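Local coordinates for protein alkaline serine protease (PDB 2PFE) that probably cleaves proteins as a secreted serine endopeptidase of the alpha-lytic protease type from a thermophile, this chain being the mature protease domain, at residues Gly87-Arg99 with Trp106-Val118. Residues are numbered along the deposited sequence; the frame is centred on the assembly and turned at random.
Sequences GSQEAATGSSVCR and WRCGTIQSKNQTV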
ATOM      1  N   GLY A  87      -5.318 -13.273  -3.663  1.00  4.71           N
ATOM      2  CA  GLY A  87      -5.385 -12.805  -5.042  1.00  4.81           C
ATOM      3  C   GLY A  87      -5.595 -11.301  -5.077  1.00  4.74           C
ATOM      4  O   GLY A  87      -5.554 -10.638  -4.026  1.00  4.70           O
ATOM      5  N   SER A  88      -5.815 -10.760  -6.277  1.00  4.52           N
ATOM      6  CA  SER A  88      -6.052  -9.327  -6.457  1.00  4.67           C
ATOM      7  C   SER A  88      -7.232  -9.063  -7.398  1.00  4.69           C
ATOM      8  O   SER A  88      -7.195  -8.157  -8.244  1.00  4.78           O
ATOM      9  CB  SER A  88      -4.789  -8.620  -6.952  1.00  5.19           C
ATOM     10  OG  SER A  88      -4.372  -9.154  -8.197  1.00  4.80           O
ATOM     11  N   GLN A  89      -8.294  -9.843  -7.215  1.00  5.76           N
ATOM     12  CA  GLN A  89      -9.539  -9.619  -7.947  1.00  6.34           C
ATOM     13  C   GLN A  89     -10.136  -8.278  -7.519  1.00  6.00           C
ATOM     14  O   GLN A  89     -10.475  -8.080  -6.343  1.00  5.13           O
ATOM     15  CB  GLN A  89     -10.531 -10.752  -7.685  1.00  6.94           C
ATOM     16  CG  GLN A  89     -11.896 -10.528  -8.317  1.00  9.67           C
ATOM     17  CD  GLN A  89     -12.942 -11.516  -7.821  1.00 14.20           C
ATOM     18  OE1 GLN A  89     -13.473 -12.311  -8.597  1.00 17.27           O
ATOM     19  NE2 GLN A  89     -13.241 -11.476  -6.523  1.00 16.87           N
ATOM     20  N   GLU A  90     -10.264  -7.378  -8.491  1.00  5.38           N
ATOM     21  CA  GLU A  90     -10.722  -6.001  -8.271  1.00  5.36           C
ATOM     22  C   GLU A  90     -12.173  -5.974  -7.807  1.00  4.75           C
ATOM     23  O   GLU A  90     -13.037  -6.607  -8.395  1.00  4.97           O
ATOM     24  CB  GLU A  90     -10.540  -5.178  -9.549  1.00  5.57           C
ATOM     25  CG  GLU A  90     -10.857  -3.700  -9.422  1.00  6.08           C
ATOM     26  CD  GLU A  90     -10.813  -2.994 -10.763  1.00  6.68           C
ATOM     27  OE1 GLU A  90     -10.222  -3.551 -11.721  1.00 11.39           O
ATOM     28  OE2 GLU A  90     -11.399  -1.902 -10.869  1.00  7.30           O
ATOM     29  N   ALA A  91     -12.415  -5.251  -6.722  1.00  3.93           N
ATOM     30  CA  ALA A  91     -13.755  -5.056  -6.204  1.00  3.68           C
ATOM     31  C   ALA A  91     -14.474  -3.980  -7.006  1.00  4.25           C
ATOM     32  O   ALA A  91     -13.844  -3.086  -7.560  1.00  4.89           O
ATOM     33  CB  ALA A  91     -13.677  -4.640  -4.753  1.00  4.40           C
ATOM     34  N   ALA A  92     -15.800  -4.067  -7.048  1.00  3.94           N
ATOM     35  CA  ALA A  92     -16.631  -3.096  -7.729  1.00  4.53           C
ATOM     36  C   ALA A  92     -16.797  -1.805  -6.942  1.00  4.35           C
ATOM     37  O   ALA A  92     -16.674  -1.779  -5.705  1.00  4.81           O
ATOM     38  CB  ALA A  92     -17.989  -3.693  -8.017  1.00  4.11           C
ATOM     39  N   THR A  93     -17.089  -0.734  -7.677  1.00  4.43           N
ATOM     40  CA  THR A  93     -17.514   0.506  -7.058  1.00  5.12           C
ATOM     41  C   THR A  93     -18.714   0.205  -6.170  1.00  5.35           C
ATOM     42  O   THR A  93     -19.615  -0.566  -6.544  1.00  4.88           O
ATOM     43  CB  THR A  93     -17.842   1.545  -8.132  1.00  5.62           C
ATOM     44  OG1 THR A  93     -16.647   1.827  -8.878  1.00  6.60           O
ATOM     45  CG2 THR A  93     -18.344   2.851  -7.510  1.00  6.75           C
ATOM     46  N   GLY A  94     -18.683   0.753  -4.962  1.00  4.76           N
ATOM     47  CA  GLY A  94     -19.714   0.502  -3.968  1.00  5.09           C
ATOM     48  C   GLY A  94     -19.364  -0.594  -2.967  1.00  5.09           C
ATOM     49  O   GLY A  94     -20.047  -0.753  -1.951  1.00  6.21           O
ATOM     50  N   SER A  95     -18.324  -1.379  -3.256  1.00  4.60           N
ATOM     51  CA  SER A  95     -17.932  -2.475  -2.374  1.00  4.69           C
ATOM     52  C   SER A  95     -17.358  -1.961  -1.053  1.00  4.63           C
ATOM     53  O   SER A  95     -16.747  -0.887  -1.016  1.00  4.60           O
ATOM     54  CB  SER A  95     -16.860  -3.328  -3.052  1.00  5.06           C
ATOM     55  OG  SER A  95     -16.503  -4.436  -2.227  1.00  8.52           O
ATOM     56  N   SER A  96     -17.508  -2.737   0.012  1.00  4.66           N
ATOM     57  CA  SER A  96     -16.740  -2.477   1.222  1.00  4.14           C
ATOM     58  C   SER A  96     -15.266  -2.728   0.941  1.00  4.74           C
ATOM     59  O   SER A  96     -14.895  -3.517   0.052  1.00  5.02           O
ATOM     60  CB  SER A  96     -17.216  -3.411   2.340  1.00  4.31           C
ATOM     61  OG  SER A  96     -17.055  -4.756   1.945  0.70  8.44           O
ATOM     62  N   VAL A  97     -14.416  -2.078   1.728  1.00  4.97           N
ATOM     63  CA  VAL A  97     -12.991  -2.269   1.610  1.00  5.14           C
ATOM     64  C   VAL A  97     -12.377  -1.858   2.948  1.00  5.77           C
ATOM     65  O   VAL A  97     -12.938  -1.021   3.671  1.00  6.40           O
ATOM     66  CB  VAL A  97     -12.432  -1.445   0.418  1.00  5.45           C
ATOM     67  CG1 VAL A  97     -12.544   0.064   0.681  1.00  6.50           C
ATOM     68  CG2 VAL A  97     -11.003  -1.842   0.057  1.00  5.74           C
ATOM     69  N   CYS A  98     -11.250  -2.469   3.297  1.00  3.82           N
ATOM     70  CA  CYS A  98     -10.518  -2.080   4.501  1.00  4.58           C
ATOM     71  C   CYS A  98      -9.062  -1.866   4.171  1.00  4.50           C
ATOM     72  O   CYS A  98      -8.536  -2.481   3.237  1.00  4.67           O
ATOM     73  CB  CYS A  98     -10.610  -3.158   5.573  1.00  4.37           C
ATOM     74  SG  CYS A  98     -12.300  -3.562   6.139  1.00  6.73           S
ATOM     75  N   ARG A  99      -8.427  -0.978   4.930  1.00  4.29           N
ATOM     76  CA  ARG A  99      -6.994  -0.721   4.827  1.00  4.22           C
ATOM     77  C   ARG A  99      -6.291  -0.966   6.153  1.00  4.27           C
ATOM     78  O   ARG A  99      -6.895  -0.883   7.235  1.00  4.05           O
ATOM     79  CB  ARG A  99      -6.708   0.713   4.347  1.00  4.49           C
ATOM     80  CG  ARG A  99      -7.431   1.840   5.105  1.00  4.49           C
ATOM     81  CD  ARG A  99      -6.591   3.126   5.152  1.00  6.73           C
ATOM     82  NE  ARG A  99      -5.399   2.892   5.951  1.00  5.19           N
ATOM     83  CZ  ARG A  99      -5.348   3.077   7.270  1.00  5.07           C
ATOM     84  NH1 ARG A  99      -6.380   3.597   7.925  1.00  6.78           N
ATOM     85  NH2 ARG A  99      -4.252   2.752   7.947  1.00  7.06           N
ATOM     86  N   TRP A 106      -6.349  -0.908  11.448  1.00  5.37           N
ATOM     87  CA  TRP A 106      -7.342  -1.399  10.484  1.00  5.47           C
ATOM     88  C   TRP A 106      -8.553  -0.505  10.467  1.00  6.13           C
ATOM     89  O   TRP A 106      -9.177  -0.244  11.513  1.00  6.54           O
ATOM     90  CB  TRP A 106      -7.744  -2.818  10.900  1.00  6.01           C
ATOM     91  CG  TRP A 106      -8.662  -3.582   9.998  1.00  6.11           C
ATOM     92  CD1 TRP A 106     -10.010  -3.694  10.113  1.00  7.47           C
ATOM     93  CD2 TRP A 106      -8.277  -4.415   8.896  1.00  5.18           C
ATOM     94  NE1 TRP A 106     -10.505  -4.536   9.134  1.00  7.65           N
ATOM     95  CE2 TRP A 106      -9.458  -4.997   8.381  1.00  6.97           C
ATOM     96  CE3 TRP A 106      -7.051  -4.728   8.295  1.00  6.20           C
ATOM     97  CZ2 TRP A 106      -9.448  -5.869   7.284  1.00  6.92           C
ATOM     98  CZ3 TRP A 106      -7.039  -5.601   7.214  1.00  8.68           C
ATOM     99  CH2 TRP A 106      -8.230  -6.154   6.718  1.00  6.80           C
ATOM    100  N   ARG A 107      -8.843   0.024   9.273  1.00  5.12           N
ATOM    101  CA  ARG A 107      -9.967   0.945   9.087  1.00  5.55           C
ATOM    102  C   ARG A 107     -10.715   0.593   7.818  1.00  5.20           C
ATOM    103  O   ARG A 107     -10.100   0.246   6.809  1.00  5.97           O
ATOM    104  CB  ARG A 107      -9.506   2.412   8.998  1.00  4.95           C
ATOM    105  CG  ARG A 107      -8.689   2.889  10.200  1.00  5.55           C
ATOM    106  CD  ARG A 107      -9.514   3.047  11.467  1.00  5.31           C
ATOM    107  NE  ARG A 107      -8.603   3.303  12.566  1.00  6.55           N
ATOM    108  CZ  ARG A 107      -8.911   3.972  13.671  1.00  7.72           C
ATOM    109  NH1 ARG A 107     -10.137   4.472  13.827  1.00  9.52           N
ATOM    110  NH2 ARG A 107      -7.975   4.130  14.608  1.00  9.11           N
ATOM    111  N   CYS A 108     -12.037   0.687   7.872  1.00  5.57           N
ATOM    112  CA  CYS A 108     -12.850   0.288   6.734  1.00  5.21           C
ATOM    113  C   CYS A 108     -13.772   1.365   6.197  1.00  4.13           C
ATOM    114  O   CYS A 108     -14.043   2.375   6.840  1.00  5.76           O
ATOM    115  CB  CYS A 108     -13.684  -0.938   7.090  1.00  5.72           C
ATOM    116  SG  CYS A 108     -12.700  -2.312   7.754  1.00  7.83           S
ATOM    117  N   GLY A 109     -14.255   1.124   4.997  1.00  3.83           N
ATOM    118  CA  GLY A 109     -15.140   2.057   4.356  1.00  4.27           C
ATOM    119  C   GLY A 109     -15.683   1.453   3.092  1.00  3.97           C
ATOM    120  O   GLY A 109     -15.755   0.242   2.952  1.00  5.61           O
ATOM    121  N   THR A 110     -16.089   2.328   2.172  1.00  4.40           N
ATOM    122  CA  THR A 110     -16.736   1.932   0.917  1.00  5.46           C
ATOM    123  C   THR A 110     -15.957   2.553  -0.242  1.00  4.74           C
ATOM    124  O   THR A 110     -15.505   3.707  -0.146  1.00  4.44           O
ATOM    125  CB  THR A 110     -18.234   2.394   0.895  1.00  5.76           C
ATOM    126  OG1 THR A 110     -18.932   1.714   1.954  0.80  8.65           O
ATOM    127  CG2 THR A 110     -18.919   2.045  -0.406  0.80  7.00           C
ATOM    128  N   ILE A 111     -15.830   1.815  -1.349  1.00  4.12           N
ATOM    129  CA  ILE A 111     -15.233   2.328  -2.576  1.00  4.78           C
ATOM    130  C   ILE A 111     -16.281   3.221  -3.245  1.00  4.84           C
ATOM    131  O   ILE A 111     -17.383   2.761  -3.563  1.00  4.74           O
ATOM    132  CB  ILE A 111     -14.849   1.169  -3.519  1.00  4.97           C
ATOM    133  CG1 ILE A 111     -13.714   0.344  -2.892  1.00  5.72           C
ATOM    134  CG2 ILE A 111     -14.457   1.727  -4.901  1.00  5.64           C
ATOM    135  CD1 ILE A 111     -13.299  -0.920  -3.667  1.00  6.85           C
ATOM    136  N   GLN A 112     -15.956   4.496  -3.436  1.00  4.48           N
ATOM    137  CA  GLN A 112     -16.929   5.455  -3.955  1.00  5.11           C
ATOM    138  C   GLN A 112     -16.803   5.747  -5.435  1.00  5.82           C
ATOM    139  O   GLN A 112     -17.811   5.891  -6.138  1.00  6.86           O
ATOM    140  CB  GLN A 112     -16.805   6.796  -3.227  1.00  5.41           C
ATOM    141  CG  GLN A 112     -17.235   6.760  -1.773  1.00  6.64           C
ATOM    142  CD  GLN A 112     -17.556   8.159  -1.262  1.00  9.66           C
ATOM    143  OE1 GLN A 112     -16.834   9.118  -1.561  1.00 10.42           O
ATOM    144  NE2 GLN A 112     -18.653   8.293  -0.519  1.00 10.28           N
ATOM    145  N   SER A 113     -15.571   5.897  -5.895  1.00  5.24           N
ATOM    146  CA  SER A 113     -15.323   6.310  -7.274  1.00  5.62           C
ATOM    147  C   SER A 113     -13.913   5.969  -7.702  1.00  5.24           C
ATOM    148  O   SER A 113     -12.970   6.185  -6.955  1.00  6.48           O
ATOM    149  CB  SER A 113     -15.564   7.811  -7.435  1.00  6.51           C
ATOM    150  OG  SER A 113     -14.588   8.559  -6.753  0.60  9.51           O
ATOM    151  N   LYS A 114     -13.775   5.456  -8.921  1.00  4.09           N
ATOM    152  CA  LYS A 114     -12.490   5.040  -9.452  1.00  3.86           C
ATOM    153  C   LYS A 114     -11.958   6.058 -10.455  1.00  4.41           C
ATOM    154  O   LYS A 114     -12.666   6.958 -10.912  1.00  5.06           O
ATOM    155  CB  LYS A 114     -12.599   3.654 -10.106  1.00  4.13           C
ATOM    156  CG  LYS A 114     -12.988   2.557  -9.131  1.00  3.83           C
ATOM    157  CD  LYS A 114     -13.075   1.230  -9.829  1.00  2.99           C
ATOM    158  CE  LYS A 114     -13.417   0.119  -8.828  1.00  2.05           C
ATOM    159  NZ  LYS A 114     -13.647  -1.224  -9.446  1.00  4.63           N
ATOM    160  N   ASN A 115     -10.694   5.897 -10.797  1.00  3.52           N
ATOM    161  CA  ASN A 115     -10.053   6.734 -11.815  1.00  4.24           C
ATOM    162  C   ASN A 115     -10.129   8.232 -11.502  1.00  4.28           C
ATOM    163  O   ASN A 115     -10.413   9.060 -12.389  1.00  5.02           O
ATOM    164  CB  ASN A 115     -10.562   6.433 -13.235  1.00  5.47           C
ATOM    165  CG  ASN A 115      -9.549   6.824 -14.287  1.00  9.47           C
ATOM    166  OD1 ASN A 115      -8.338   6.869 -14.007  1.00 11.60           O
ATOM    167  ND2 ASN A 115     -10.026   7.106 -15.507  1.00 13.15           N
ATOM    168  N   GLN A 116      -9.857   8.571 -10.243  1.00  4.12           N
ATOM    169  CA  GLN A 116      -9.925   9.939  -9.766  1.00  4.70           C
ATOM    170  C   GLN A 116      -8.569  10.609  -9.796  1.00  4.23           C
ATOM    171  O   GLN A 116      -7.543   9.948  -9.572  1.00  4.62           O
ATOM    172  CB  GLN A 116     -10.449   9.975  -8.330  1.00  5.25           C
ATOM    173  CG  GLN A 116     -11.845   9.447  -8.224  1.00  6.07           C
ATOM    174  CD  GLN A 116     -12.823  10.280  -8.996  1.00  7.78           C
ATOM    175  OE1 GLN A 116     -13.085  11.430  -8.654  1.00 10.51           O
ATOM    176  NE2 GLN A 116     -13.340   9.720 -10.079  1.00  7.73           N
ATOM    177  N   THR A 117      -8.595  11.917 -10.062  1.00  4.94           N
ATOM    178  CA  THR A 117      -7.394  12.740 -10.137  1.00  4.41           C
ATOM    179  C   THR A 117      -7.317  13.612  -8.908  1.00  4.79           C
ATOM    180  O   THR A 117      -8.317  14.241  -8.541  1.00  5.06           O
ATOM    181  CB  THR A 117      -7.479  13.636 -11.362  1.00  3.88           C
ATOM    182  OG1 THR A 117      -7.406  12.817 -12.529  1.00  5.66           O
ATOM    183  CG2 THR A 117      -6.345  14.680 -11.358  1.00  7.37           C
ATOM    184  N   VAL A 118      -6.161  13.603  -8.233  1.00  5.16           N
ATOM    185  CA  VAL A 118      -5.943  14.458  -7.064  1.00  6.69           C
ATOM    186  C   VAL A 118      -4.710  15.334  -7.303  1.00  5.85           C
ATOM    187  O   VAL A 118      -3.660  14.825  -7.712  1.00  5.53           O
ATOM    188  CB  VAL A 118      -5.746  13.592  -5.795  1.00  6.83           C
ATOM    189  CG1 VAL A 118      -5.481  14.442  -4.551  1.00  9.52           C
ATOM    190  CG2 VAL A 118      -6.968  12.689  -5.582  1.00  8.25           C
TER
HETATM  191  O   HOH W   1     -16.194   4.301  -9.976  1.00 11.38           O
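The C98 and C108 side chains leave the same face of two antiparallel strands and join as a disulfide (SG to SG 2.1 Å, chi3 99°) across a non-hydrogen-bonded pair, where the CA atoms lie just 4.0 Å apart. W106 folds back beside this bridge: with CG anti to the backbone N (chi1 -175°), its indole comes under C98, whose CB lies above the ring plane but offset toward the rim, 3.4 Å from W106 CZ2, while SG approaches obliquely. On the other face R99 and R107 run side by side; R99 salt-bridges D139 through NH2 and bonds C134 O and T104 OG1 through NH1, while R107 NE bonds T104 O. This hairpin, 96-101 with 105-113, belongs to the C-terminal beta-barrel of the chymotrypsin-like fold; the R99 side chain lies about 8 Å from that of S140, the predicted charge-relay serine. I111 crosses V97 at about a right angle (CG1 to CG1 3.8 Å), and its CD1 reaches CB of A91, small enough to admit it. Glycine suits G94, whose phi is positive in the A92-S95 type II turn. Lysine's long, extended chain carries K114 NZ past T93 to A91 O, in the carbonyl plane, and E90 OE2, a salt bridge met on the anti side and 27° out of the carboxylate plane, each at 2.7 Å.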